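Local coordinates for nucleoside 2-deoxyribosyltransferase (Enterococcus faecalis, PDB 7M5H), which probably cleaves the N-glycosidic bond of 2'-deoxynucleosides or their monophosphates, perhaps as a 5-hydroxymethyl-dUMP N-hydrolase, at residues Thr5-Ala10 and Glu27-Leu32; Leu19-Tyr24 and Val101-Asp106; Ala62-Val67 and Ile90-Ala95. One frame throughout, in Å; residues are numbered along the deposited sequence.

Contact 1. Residues Thr5-Ala10 and Glu27-Leu32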
ATOM      1  N   THR B   5     -33.846  -0.459   5.440  1.00 67.80           N
ATOM      2  CA  THR B   5     -32.726  -0.515   4.507  1.00 63.16           C
ATOM      3  C   THR B   5     -31.484  -0.924   5.289  1.00 62.94           C
ATOM      4  O   THR B   5     -30.979  -0.151   6.112  1.00 60.53           O
ATOM      5  CB  THR B   5     -32.517   0.828   3.809  1.00 61.61           C
ATOM      6  OG1 THR B   5     -33.681   1.156   3.040  1.00 63.49           O
ATOM      7  CG2 THR B   5     -31.307   0.767   2.887  1.00 58.56           C
ATOM      8  N   LYS B   6     -30.998  -2.137   5.040  1.00 59.01           N
ATOM      9  CA  LYS B   6     -29.822  -2.655   5.725  1.00 57.30           C
ATOM     10  C   LYS B   6     -28.572  -2.220   4.970  1.00 55.85           C
ATOM     11  O   LYS B   6     -28.419  -2.523   3.782  1.00 56.03           O
ATOM     12  CB  LYS B   6     -29.886  -4.177   5.841  1.00 57.46           C
ATOM     13  CG  LYS B   6     -31.143  -4.690   6.532  1.00 61.45           C
ATOM     14  CD  LYS B   6     -30.985  -6.135   6.974  1.00 60.98           C
ATOM     15  CE  LYS B   6     -29.924  -6.265   8.056  1.00 73.22           C
ATOM     16  NZ  LYS B   6     -29.767  -7.670   8.522  1.00 74.96           N
ATOM     17  N   ILE B   7     -27.683  -1.508   5.660  1.00 57.40           N
ATOM     18  CA  ILE B   7     -26.471  -0.955   5.069  1.00 55.79           C
ATOM     19  C   ILE B   7     -25.266  -1.625   5.714  1.00 49.71           C
ATOM     20  O   ILE B   7     -25.193  -1.733   6.944  1.00 49.94           O
ATOM     21  CB  ILE B   7     -26.400   0.571   5.247  1.00 50.75           C
ATOM     22  CG1 ILE B   7     -27.583   1.250   4.555  1.00 52.49           C
ATOM     23  CG2 ILE B   7     -25.084   1.111   4.710  1.00 47.86           C
ATOM     24  CD1 ILE B   7     -27.582   2.757   4.699  1.00 53.19           C
ATOM     25  N   TYR B   8     -24.329  -2.076   4.885  1.00 46.01           N
ATOM     26  CA  TYR B   8     -23.041  -2.569   5.353  1.00 47.67           C
ATOM     27  C   TYR B   8     -22.001  -1.479   5.130  1.00 46.51           C
ATOM     28  O   TYR B   8     -21.835  -0.997   4.004  1.00 44.26           O
ATOM     29  CB  TYR B   8     -22.638  -3.851   4.626  1.00 42.63           C
ATOM     30  CG  TYR B   8     -21.336  -4.442   5.121  1.00 40.90           C
ATOM     31  CD1 TYR B   8     -21.309  -5.295   6.216  1.00 46.43           C
ATOM     32  CD2 TYR B   8     -20.132  -4.144   4.494  1.00 38.85           C
ATOM     33  CE1 TYR B   8     -20.121  -5.834   6.674  1.00 43.95           C
ATOM     34  CE2 TYR B   8     -18.939  -4.678   4.944  1.00 45.62           C
ATOM     35  CZ  TYR B   8     -18.940  -5.523   6.034  1.00 45.25           C
ATOM     36  OH  TYR B   8     -17.755  -6.058   6.486  1.00 39.33           O
ATOM     37  N   PHE B   9     -21.307  -1.093   6.196  1.00 46.12           N
ATOM     38  CA  PHE B   9     -20.297  -0.040   6.137  1.00 44.52           C
ATOM     39  C   PHE B   9     -18.935  -0.699   5.945  1.00 47.68           C
ATOM     40  O   PHE B   9     -18.362  -1.253   6.887  1.00 42.30           O
ATOM     41  CB  PHE B   9     -20.335   0.818   7.396  1.00 47.07           C
ATOM     42  CG  PHE B   9     -19.547   2.092   7.286  1.00 46.95           C
ATOM     43  CD1 PHE B   9     -20.150   3.255   6.837  1.00 43.43           C
ATOM     44  CD2 PHE B   9     -18.205   2.125   7.627  1.00 45.03           C
ATOM     45  CE1 PHE B   9     -19.431   4.429   6.734  1.00 43.75           C
ATOM     46  CE2 PHE B   9     -17.480   3.296   7.527  1.00 46.27           C
ATOM     47  CZ  PHE B   9     -18.093   4.449   7.079  1.00 42.19           C
ATOM     48  N   ALA B  10     -18.418  -0.635   4.721  1.00 38.41           N
ATOM     49  CA  ALA B  10     -17.123  -1.212   4.395  1.00 41.92           C
ATOM     50  C   ALA B  10     -16.037  -0.152   4.522  1.00 38.71           C
ATOM     51  O   ALA B  10     -16.183   0.963   4.008  1.00 42.19           O
ATOM     52  CB  ALA B  10     -17.130  -1.798   2.982  1.00 35.76           C
ATOM     53  N   GLU B  27     -22.658   7.786  12.510  1.00 57.69           N
ATOM     54  CA  GLU B  27     -23.620   8.573  13.275  1.00 62.61           C
ATOM     55  C   GLU B  27     -24.427   9.494  12.368  1.00 62.02           C
ATOM     56  O   GLU B  27     -25.649   9.606  12.517  1.00 68.86           O
ATOM     57  CB  GLU B  27     -22.897   9.378  14.357  1.00 62.72           C
ATOM     58  CG  GLU B  27     -23.726  10.503  14.965  1.00 66.39           C
ATOM     59  CD  GLU B  27     -24.949  10.007  15.717  1.00 83.70           C
ATOM     60  OE1 GLU B  27     -24.967   8.827  16.128  1.00 86.92           O
ATOM     61  OE2 GLU B  27     -25.895  10.801  15.899  1.00 88.18           O
ATOM     62  N   GLN B  28     -23.763  10.154  11.416  1.00 59.73           N
ATOM     63  CA  GLN B  28     -24.478  11.017  10.480  1.00 62.81           C
ATOM     64  C   GLN B  28     -25.411  10.213   9.584  1.00 61.90           C
ATOM     65  O   GLN B  28     -26.520  10.663   9.270  1.00 62.04           O
ATOM     66  CB  GLN B  28     -23.488  11.814   9.633  1.00 59.97           C
ATOM     67  CG  GLN B  28     -22.693  12.852  10.400  1.00 60.52           C
ATOM     68  CD  GLN B  28     -21.706  13.585   9.513  1.00 65.08           C
ATOM     69  OE1 GLN B  28     -20.502  13.339   9.573  1.00 69.75           O
ATOM     70  NE2 GLN B  28     -22.212  14.487   8.679  1.00 62.86           N
ATOM     71  N   ILE B  29     -24.979   9.025   9.156  1.00 57.54           N
ATOM     72  CA  ILE B  29     -25.809   8.205   8.276  1.00 63.19           C
ATOM     73  C   ILE B  29     -27.069   7.755   9.004  1.00 66.21           C
ATOM     74  O   ILE B  29     -28.179   7.820   8.463  1.00 66.33           O
ATOM     75  CB  ILE B  29     -25.008   7.004   7.743  1.00 57.93           C
ATOM     76  CG1 ILE B  29     -23.813   7.480   6.916  1.00 51.48           C
ATOM     77  CG2 ILE B  29     -25.902   6.092   6.917  1.00 55.12           C
ATOM     78  CD1 ILE B  29     -22.965   6.354   6.366  1.00 48.20           C
ATOM     79  N   ARG B  30     -26.914   7.294  10.248  1.00 61.57           N
ATOM     80  CA  ARG B  30     -28.065   6.825  11.009  1.00 66.94           C
ATOM     81  C   ARG B  30     -29.024   7.961  11.344  1.00 68.21           C
ATOM     82  O   ARG B  30     -30.223   7.721  11.524  1.00 70.50           O
ATOM     83  CB  ARG B  30     -27.595   6.122  12.283  1.00 65.38           C
ATOM     84  CG  ARG B  30     -26.990   4.747  12.035  1.00 62.96           C
ATOM     85  CD  ARG B  30     -26.273   4.216  13.265  1.00 63.39           C
ATOM     86  NE  ARG B  30     -25.843   2.831  13.091  1.00 61.59           N
ATOM     87  CZ  ARG B  30     -24.939   2.225  13.856  1.00 61.00           C
ATOM     88  NH1 ARG B  30     -24.353   2.886  14.845  1.00 62.05           N
ATOM     89  NH2 ARG B  30     -24.612   0.961  13.624  1.00 59.50           N
ATOM     90  N   GLN B  31     -28.526   9.196  11.423  1.00 68.08           N
ATOM     91  CA  GLN B  31     -29.386  10.342  11.691  1.00 71.26           C
ATOM     92  C   GLN B  31     -30.183  10.787  10.474  1.00 71.33           C
ATOM     93  O   GLN B  31     -31.054  11.653  10.610  1.00 74.19           O
ATOM     94  CB  GLN B  31     -28.558  11.517  12.217  1.00 71.59           C
ATOM     95  CG  GLN B  31     -28.133  11.365  13.664  1.00 75.29           C
ATOM     96  CD  GLN B  31     -29.309  11.108  14.584  1.00 87.99           C
ATOM     97  OE1 GLN B  31     -30.290  11.853  14.583  1.00 81.16           O
ATOM     98  NE2 GLN B  31     -29.222  10.042  15.373  1.00 93.14           N
ATOM     99  N   LEU B  32     -29.909  10.227   9.294  1.00 70.34           N
ATOM    100  CA  LEU B  32     -30.672  10.596   8.106  1.00 68.70           C
ATOM    101  C   LEU B  32     -32.106  10.091   8.195  1.00 71.39           C
ATOM    102  O   LEU B  32     -33.057  10.848   7.968  1.00 73.81           O
ATOM    103  CB  LEU B  32     -29.993  10.048   6.851  1.00 68.38           C
ATOM    104  CG  LEU B  32     -28.757  10.784   6.338  1.00 68.41           C
ATOM    105  CD1 LEU B  32     -28.178  10.063   5.130  1.00 59.88           C
ATOM    106  CD2 LEU B  32     -29.106  12.223   5.989  1.00 65.92           C
TER
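Ile7 and Ile29 mark the closest backbone approach, 9.7 Å between their CA atoms, where strand 5-10 runs beneath the later turns of helix 16-30. That spacing is bridged by side chains alone, and the whole contact rests on one helix residue, Ile29, which meets two strand residues with its two branches. Its longer arm is extended, so that CD1 reaches the rim of the Phe9 ring and lies 4.0 Å from Phe9 CE1, near the ring plane and not over a face. The shorter branch, CG2, faces back along the strand and comes within 4.3 Å of Ile7 CD1, the end of an equally extended chain. Phe9 CG stands anti to the backbone nitrogen (chi1 -167°), which carries the ring toward the helix, where its edge meets Ile29. Ile7 and Phe9, two apart on the strand, thus form a shallow hydrophobic seat with Ile29 resting between them; only 102 Å² is buried, and all three touching residues lie inside the protein. The helix belongs to the beta-alpha-beta unit that links strand 5-10 to strand 36-39, a crossover expected of a Rossmann-like fold. Leu38 of strand 36-39 touches both Phe9 and Ile29, Val74 of strand 72-76 packs against Ile7 and Phe9, and Leu154 of helix 150-159 covers Ile29 from the neighbouring helix on this face of the sheet.

Contact 2. Residues Leu19-Tyr24 and Val101-Asp106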
ATOM      1  N   LEU B  19     -11.018   4.194  12.935  1.00 40.11           N
ATOM      2  CA  LEU B  19     -12.072   3.878  13.894  1.00 40.93           C
ATOM      3  C   LEU B  19     -12.891   5.115  14.239  1.00 46.14           C
ATOM      4  O   LEU B  19     -14.127   5.064  14.267  1.00 49.74           O
ATOM      5  CB  LEU B  19     -11.468   3.267  15.160  1.00 44.22           C
ATOM      6  CG  LEU B  19     -11.008   1.810  15.092  1.00 46.74           C
ATOM      7  CD1 LEU B  19     -10.158   1.456  16.305  1.00 42.61           C
ATOM      8  CD2 LEU B  19     -12.208   0.885  14.998  1.00 42.00           C
ATOM      9  N   ARG B  20     -12.219   6.240  14.498  1.00 44.78           N
ATOM     10  CA  ARG B  20     -12.930   7.465  14.852  1.00 45.92           C
ATOM     11  C   ARG B  20     -13.720   8.011  13.669  1.00 46.98           C
ATOM     12  O   ARG B  20     -14.827   8.533  13.845  1.00 50.87           O
ATOM     13  CB  ARG B  20     -11.946   8.514  15.365  1.00 49.20           C
ATOM     14  CG  ARG B  20     -11.301   8.174  16.700  1.00 47.83           C
ATOM     15  CD  ARG B  20     -10.229   9.190  17.058  1.00 47.85           C
ATOM     16  NE  ARG B  20     -10.740  10.555  16.989  1.00 55.01           N
ATOM     17  CZ  ARG B  20     -11.268  11.208  18.019  1.00 56.33           C
ATOM     18  NH1 ARG B  20     -11.353  10.623  19.207  1.00 59.07           N
ATOM     19  NH2 ARG B  20     -11.711  12.447  17.861  1.00 56.02           N
ATOM     20  N   TYR B  21     -13.167   7.908  12.460  1.00 48.57           N
ATOM     21  CA  TYR B  21     -13.863   8.437  11.292  1.00 47.06           C
ATOM     22  C   TYR B  21     -15.078   7.587  10.944  1.00 48.37           C
ATOM     23  O   TYR B  21     -16.129   8.125  10.574  1.00 46.53           O
ATOM     24  CB  TYR B  21     -12.909   8.527  10.104  1.00 42.52           C
ATOM     25  CG  TYR B  21     -13.498   9.239   8.907  1.00 48.51           C
ATOM     26  CD1 TYR B  21     -13.782  10.598   8.955  1.00 45.22           C
ATOM     27  CD2 TYR B  21     -13.766   8.555   7.728  1.00 37.57           C
ATOM     28  CE1 TYR B  21     -14.320  11.256   7.863  1.00 43.90           C
ATOM     29  CE2 TYR B  21     -14.303   9.204   6.631  1.00 43.82           C
ATOM     30  CZ  TYR B  21     -14.578  10.554   6.703  1.00 48.95           C
ATOM     31  OH  TYR B  21     -15.113  11.204   5.615  1.00 47.14           O
ATOM     32  N   ASN B  22     -14.955   6.261  11.054  1.00 48.18           N
ATOM     33  CA  ASN B  22     -16.101   5.392  10.807  1.00 44.97           C
ATOM     34  C   ASN B  22     -17.250   5.714  11.753  1.00 46.84           C
ATOM     35  O   ASN B  22     -18.407   5.806  11.329  1.00 49.57           O
ATOM     36  CB  ASN B  22     -15.695   3.923  10.943  1.00 45.58           C
ATOM     37  CG  ASN B  22     -14.710   3.483   9.874  1.00 42.33           C
ATOM     38  OD1 ASN B  22     -14.577   4.123   8.832  1.00 42.90           O
ATOM     39  ND2 ASN B  22     -14.020   2.377  10.128  1.00 41.56           N
ATOM     40  N   ALA B  23     -16.948   5.900  13.041  1.00 51.08           N
ATOM     41  CA  ALA B  23     -17.992   6.234  14.003  1.00 51.33           C
ATOM     42  C   ALA B  23     -18.577   7.613  13.728  1.00 52.70           C
ATOM     43  O   ALA B  23     -19.779   7.833  13.916  1.00 55.31           O
ATOM     44  CB  ALA B  23     -17.437   6.159  15.425  1.00 53.12           C
ATOM     45  N   TYR B  24     -17.743   8.553  13.280  1.00 51.19           N
ATOM     46  CA  TYR B  24     -18.225   9.898  12.984  1.00 55.94           C
ATOM     47  C   TYR B  24     -19.137   9.906  11.763  1.00 54.33           C
ATOM     48  O   TYR B  24     -20.124  10.652  11.725  1.00 54.18           O
ATOM     49  CB  TYR B  24     -17.033  10.839  12.791  1.00 52.83           C
ATOM     50  CG  TYR B  24     -17.305  12.043  11.918  1.00 59.44           C
ATOM     51  CD1 TYR B  24     -18.014  13.136  12.403  1.00 60.31           C
ATOM     52  CD2 TYR B  24     -16.830  12.098  10.613  1.00 55.80           C
ATOM     53  CE1 TYR B  24     -18.255  14.242  11.607  1.00 57.74           C
ATOM     54  CE2 TYR B  24     -17.066  13.198   9.812  1.00 53.87           C
ATOM     55  CZ  TYR B  24     -17.776  14.267  10.312  1.00 57.60           C
ATOM     56  OH  TYR B  24     -18.012  15.363   9.514  1.00 65.25           O
ATOM     57  N   VAL B 101     -22.205   2.470  -2.780  1.00 38.88           N
ATOM     58  CA  VAL B 101     -21.953   3.908  -2.782  1.00 34.85           C
ATOM     59  C   VAL B 101     -20.640   4.144  -2.050  1.00 40.04           C
ATOM     60  O   VAL B 101     -20.530   3.858  -0.852  1.00 39.72           O
ATOM     61  CB  VAL B 101     -23.102   4.691  -2.129  1.00 36.72           C
ATOM     62  CG1 VAL B 101     -22.769   6.174  -2.085  1.00 38.96           C
ATOM     63  CG2 VAL B 101     -24.400   4.458  -2.886  1.00 42.69           C
ATOM     64  N   ALA B 102     -19.646   4.663  -2.764  1.00 36.24           N
ATOM     65  CA  ALA B 102     -18.293   4.787  -2.244  1.00 32.73           C
ATOM     66  C   ALA B 102     -17.933   6.244  -1.979  1.00 39.63           C
ATOM     67  O   ALA B 102     -18.376   7.152  -2.689  1.00 36.31           O
ATOM     68  CB  ALA B 102     -17.276   4.177  -3.212  1.00 27.76           C
ATOM     69  N   LEU B 103     -17.111   6.453  -0.954  1.00 34.47           N
ATOM     70  CA  LEU B 103     -16.635   7.774  -0.564  1.00 37.50           C
ATOM     71  C   LEU B 103     -15.132   7.863  -0.796  1.00 31.28           C
ATOM     72  O   LEU B 103     -14.382   6.973  -0.386  1.00 34.35           O
ATOM     73  CB  LEU B 103     -16.959   8.063   0.902  1.00 36.70           C
ATOM     74  CG  LEU B 103     -16.450   9.404   1.431  1.00 37.23           C
ATOM     75  CD1 LEU B 103     -17.174  10.559   0.752  1.00 39.54           C
ATOM     76  CD2 LEU B 103     -16.601   9.485   2.940  1.00 38.81           C
ATOM     77  N   TYR B 104     -14.699   8.947  -1.440  1.00 34.41           N
ATOM     78  CA  TYR B 104     -13.301   9.135  -1.836  1.00 35.70           C
ATOM     79  C   TYR B 104     -12.965  10.618  -1.685  1.00 37.82           C
ATOM     80  O   TYR B 104     -13.229  11.413  -2.592  1.00 36.19           O
ATOM     81  CB  TYR B 104     -13.076   8.653  -3.266  1.00 30.89           C
ATOM     82  CG  TYR B 104     -11.711   8.965  -3.832  1.00 35.98           C
ATOM     83  CD1 TYR B 104     -10.557   8.501  -3.214  1.00 31.79           C
ATOM     84  CD2 TYR B 104     -11.575   9.710  -4.998  1.00 33.54           C
ATOM     85  CE1 TYR B 104      -9.307   8.779  -3.733  1.00 35.85           C
ATOM     86  CE2 TYR B 104     -10.327   9.993  -5.525  1.00 34.76           C
ATOM     87  CZ  TYR B 104      -9.198   9.524  -4.888  1.00 32.39           C
ATOM     88  OH  TYR B 104      -7.955   9.802  -5.408  1.00 31.56           O
ATOM     89  N   THR B 105     -12.370  10.981  -0.549  1.00 36.95           N
ATOM     90  CA  THR B 105     -12.153  12.378  -0.189  1.00 35.89           C
ATOM     91  C   THR B 105     -10.728  12.861  -0.421  1.00 36.73           C
ATOM     92  O   THR B 105     -10.431  14.015  -0.098  1.00 42.43           O
ATOM     93  CB  THR B 105     -12.514  12.606   1.284  1.00 39.34           C
ATOM     94  OG1 THR B 105     -11.597  11.886   2.116  1.00 38.87           O
ATOM     95  CG2 THR B 105     -13.927  12.136   1.570  1.00 38.17           C
ATOM     96  N   ASP B 106      -9.845  12.018  -0.960  1.00 36.41           N
ATOM     97  CA  ASP B 106      -8.430  12.360  -1.079  1.00 35.59           C
ATOM     98  C   ASP B 106      -8.243  13.692  -1.792  1.00 38.39           C
ATOM     99  O   ASP B 106      -8.698  13.874  -2.925  1.00 33.32           O
ATOM    100  CB  ASP B 106      -7.691  11.243  -1.824  1.00 33.92           C
ATOM    101  CG  ASP B 106      -6.181  11.342  -1.685  1.00 38.40           C
ATOM    102  OD1 ASP B 106      -5.609  12.395  -2.035  1.00 33.52           O
ATOM    103  OD2 ASP B 106      -5.561  10.361  -1.216  1.00 34.70           O
TER
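Tyr21 reaches from helix 16-30 to Leu103, the last residue of strand 100-103, and to Thr105 just beyond it. The tyrosine sends its ring away from the helix, chi1 of -172° placing CG opposite the backbone nitrogen, and its far end does the touching. Leu103 CD2 lies at the ring edge, near the ring plane, 3.5 Å from Tyr21 OH, while the ring carbon Tyr21 CE2 is 4.4 Å from the same methyl. The methyl gets there because CD2 prolongs the extended line of the leucine side chain, with CD1 turned off that line (chi2 67°). Thr105 adds a looser contact through its methyl, CG2, which is 4.3 Å from Tyr21 OH. The hydroxyl thus has an apolar group close by and a second one further off, and its polar needs are met by Glu150 OE2, a hydrogen bond to the start of helix 150-159. The sheet has the parallel strand order 2-1-3-4-5, the flavodoxin-like version of the three-layer Rossmann-like sandwich, with strand 72-76 lying between strands 5-10 and 100-103, and Tyr21 spans that central strand, touching its Leu76 on the way. In total 73 Å² is buried, more than half of it on Tyr21. Thr105 turns its other branch to different partners: OG1 is hydrogen-bonded to Asp78 OD2 and to Gln16 N of the second subunit. The same subunit packs its Ala17 on Tyr21, and Arg20 and Tyr24 exchange reciprocal cation-pi contacts with Tyr24 and Arg20 of that neighbouring chain.

Contact 3. Residues Ala62-Val67 and Ile90-Ala95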
ATOM      1  N   ALA B  62     -17.692 -14.869   8.210  1.00 40.41           N
ATOM      2  CA  ALA B  62     -18.472 -14.033   9.118  1.00 42.67           C
ATOM      3  C   ALA B  62     -18.743 -12.661   8.514  1.00 40.41           C
ATOM      4  O   ALA B  62     -19.847 -12.123   8.653  1.00 42.24           O
ATOM      5  CB  ALA B  62     -17.751 -13.897  10.459  1.00 45.96           C
ATOM      6  N   ASP B  63     -17.751 -12.081   7.836  1.00 38.17           N
ATOM      7  CA  ASP B  63     -17.946 -10.768   7.231  1.00 38.18           C
ATOM      8  C   ASP B  63     -18.838 -10.851   6.000  1.00 39.22           C
ATOM      9  O   ASP B  63     -19.667  -9.963   5.769  1.00 40.30           O
ATOM     10  CB  ASP B  63     -16.598 -10.145   6.872  1.00 41.92           C
ATOM     11  CG  ASP B  63     -16.239  -8.983   7.770  1.00 61.24           C
ATOM     12  OD1 ASP B  63     -17.168  -8.312   8.270  1.00 54.85           O
ATOM     13  OD2 ASP B  63     -15.033  -8.742   7.980  1.00 66.29           O
ATOM     14  N   THR B  64     -18.676 -11.906   5.196  1.00 38.47           N
ATOM     15  CA  THR B  64     -19.477 -12.045   3.985  1.00 40.16           C
ATOM     16  C   THR B  64     -20.953 -12.208   4.323  1.00 41.84           C
ATOM     17  O   THR B  64     -21.821 -11.744   3.575  1.00 44.40           O
ATOM     18  CB  THR B  64     -18.980 -13.231   3.154  1.00 39.59           C
ATOM     19  OG1 THR B  64     -17.588 -13.059   2.859  1.00 33.13           O
ATOM     20  CG2 THR B  64     -19.752 -13.335   1.851  1.00 40.86           C
ATOM     21  N   GLU B  65     -21.254 -12.874   5.441  1.00 39.51           N
ATOM     22  CA  GLU B  65     -22.644 -13.015   5.868  1.00 44.01           C
ATOM     23  C   GLU B  65     -23.299 -11.655   6.058  1.00 43.36           C
ATOM     24  O   GLU B  65     -24.452 -11.449   5.660  1.00 53.03           O
ATOM     25  CB  GLU B  65     -22.719 -13.830   7.160  1.00 48.98           C
ATOM     26  CG  GLU B  65     -22.415 -15.310   6.994  1.00 49.60           C
ATOM     27  CD  GLU B  65     -22.569 -16.079   8.295  1.00 60.38           C
ATOM     28  OE1 GLU B  65     -22.700 -17.319   8.250  1.00 52.79           O
ATOM     29  OE2 GLU B  65     -22.562 -15.437   9.368  1.00 56.93           O
ATOM     30  N   ASN B  66     -22.577 -10.710   6.662  1.00 41.02           N
ATOM     31  CA  ASN B  66     -23.128  -9.375   6.854  1.00 48.45           C
ATOM     32  C   ASN B  66     -23.216  -8.608   5.541  1.00 50.42           C
ATOM     33  O   ASN B  66     -24.148  -7.820   5.347  1.00 45.89           O
ATOM     34  CB  ASN B  66     -22.288  -8.599   7.867  1.00 50.43           C
ATOM     35  CG  ASN B  66     -22.232  -9.282   9.220  1.00 58.48           C
ATOM     36  OD1 ASN B  66     -21.160  -9.439   9.806  1.00 58.58           O
ATOM     37  ND2 ASN B  66     -23.389  -9.694   9.723  1.00 52.22           N
ATOM     38  N   VAL B  67     -22.256  -8.817   4.636  1.00 41.78           N
ATOM     39  CA  VAL B  67     -22.307  -8.160   3.332  1.00 43.73           C
ATOM     40  C   VAL B  67     -23.532  -8.624   2.553  1.00 44.53           C
ATOM     41  O   VAL B  67     -24.309  -7.812   2.038  1.00 44.50           O
ATOM     42  CB  VAL B  67     -21.009  -8.418   2.546  1.00 42.93           C
ATOM     43  CG1 VAL B  67     -21.147  -7.918   1.114  1.00 38.33           C
ATOM     44  CG2 VAL B  67     -19.824  -7.755   3.234  1.00 36.90           C
ATOM     45  N   ILE B  90     -16.267  -5.307  -2.249  1.00 31.52           N
ATOM     46  CA  ILE B  90     -16.895  -4.677  -3.408  1.00 29.26           C
ATOM     47  C   ILE B  90     -17.119  -5.703  -4.510  1.00 33.42           C
ATOM     48  O   ILE B  90     -18.175  -5.726  -5.154  1.00 34.19           O
ATOM     49  CB  ILE B  90     -16.043  -3.490  -3.897  1.00 28.86           C
ATOM     50  CG1 ILE B  90     -16.118  -2.332  -2.899  1.00 30.74           C
ATOM     51  CG2 ILE B  90     -16.483  -3.038  -5.285  1.00 29.61           C
ATOM     52  CD1 ILE B  90     -15.165  -1.197  -3.212  1.00 28.32           C
ATOM     53  N   GLY B  91     -16.132  -6.574  -4.739  1.00 31.05           N
ATOM     54  CA  GLY B  91     -16.293  -7.609  -5.748  1.00 29.59           C
ATOM     55  C   GLY B  91     -17.408  -8.581  -5.413  1.00 31.09           C
ATOM     56  O   GLY B  91     -18.144  -9.025  -6.299  1.00 33.63           O
ATOM     57  N   VAL B  92     -17.549  -8.927  -4.132  1.00 31.61           N
ATOM     58  CA  VAL B  92     -18.656  -9.781  -3.713  1.00 31.43           C
ATOM     59  C   VAL B  92     -19.985  -9.073  -3.939  1.00 35.43           C
ATOM     60  O   VAL B  92     -20.948  -9.667  -4.439  1.00 35.11           O
ATOM     61  CB  VAL B  92     -18.488 -10.201  -2.240  1.00 31.23           C
ATOM     62  CG1 VAL B  92     -19.737 -10.914  -1.745  1.00 34.33           C
ATOM     63  CG2 VAL B  92     -17.264 -11.089  -2.072  1.00 32.25           C
ATOM     64  N   ALA B  93     -20.055  -7.789  -3.579  1.00 36.19           N
ATOM     65  CA  ALA B  93     -21.304  -7.046  -3.704  1.00 36.86           C
ATOM     66  C   ALA B  93     -21.728  -6.913  -5.161  1.00 37.13           C
ATOM     67  O   ALA B  93     -22.914  -7.052  -5.482  1.00 38.16           O
ATOM     68  CB  ALA B  93     -21.160  -5.667  -3.061  1.00 33.00           C
ATOM     69  N   TYR B  94     -20.777  -6.643  -6.056  1.00 34.34           N
ATOM     70  CA  TYR B  94     -21.118  -6.502  -7.469  1.00 33.16           C
ATOM     71  C   TYR B  94     -21.665  -7.806  -8.032  1.00 35.87           C
ATOM     72  O   TYR B  94     -22.705  -7.821  -8.701  1.00 36.39           O
ATOM     73  CB  TYR B  94     -19.901  -6.043  -8.274  1.00 30.32           C
ATOM     74  CG  TYR B  94     -20.145  -6.100  -9.766  1.00 36.13           C
ATOM     75  CD1 TYR B  94     -20.856  -5.096 -10.409  1.00 33.45           C
ATOM     76  CD2 TYR B  94     -19.687  -7.171 -10.527  1.00 33.99           C
ATOM     77  CE1 TYR B  94     -21.096  -5.150 -11.770  1.00 34.95           C
ATOM     78  CE2 TYR B  94     -19.925  -7.233 -11.888  1.00 31.95           C
ATOM     79  CZ  TYR B  94     -20.629  -6.219 -12.503  1.00 37.76           C
ATOM     80  OH  TYR B  94     -20.867  -6.272 -13.858  1.00 42.36           O
ATOM     81  N   ALA B  95     -20.971  -8.917  -7.773  1.00 31.66           N
ATOM     82  CA  ALA B  95     -21.388 -10.197  -8.334  1.00 40.06           C
ATOM     83  C   ALA B  95     -22.747 -10.632  -7.798  1.00 41.62           C
ATOM     84  O   ALA B  95     -23.485 -11.342  -8.489  1.00 43.45           O
ATOM     85  CB  ALA B  95     -20.333 -11.264  -8.046  1.00 36.87           C
TER
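Thr64 OG1 is gripped by two hydrogen-bonding partners, Ala60 O one turn back in its own helix and Tyr135 OH of the third subunit, while the methyl of the same side chain packs on Val92. The bond to the preceding turn helps to fix the threonine's rotation (chi1 -56°), which sets CG2 anti to the backbone nitrogen and 4.3 Å from Val92 CG1. One turn further on, Val67 CG1 approaches the same methyl of Val92 at 4.4 Å. Val92 thus directs a single branch at two residues spaced one helical turn apart, and three buried side chains make up the apolar join between helices 56-68 and 84-96. The backbones come nearer at Val67 and Ala93, whose CA atoms are 7.2 Å apart, an approach that the small side chain of Ala93 probably allows. Beneath this pair of helices lies the sheet: Val67 rests on Tyr8 of strand 5-10 and Leu73 of strand 72-76, and Ile90 packs on Ala75 and on helix 134-141. Over the join comes the third subunit, whose Leu139 packs on Thr64 and whose Gly91 packs on Val92.

Overall arrangement
From the N terminus, strand 5-10 leads into helix 16-30, and contact 1 closes this first short loop when the helix folds back on its strand. Contact 2 crosses it: residues 19-24 lie between the two segments of contact 1, yet their partner, 101-106, comes much later, bringing the end of strand 100-103 to the same helix. Nested in that long loop is contact 3, which begins after contact 1 has closed and joins helices 56-68 and 84-96. Contacts 1 and 2 meet through Phe9 and Asn22. On the reverse side of strand 5-10, Tyr8 OH lies 2.9 Å from Asp63 OD1, tying contact 1 to contact 3, so helices on both faces are fastened to one parallel sheet.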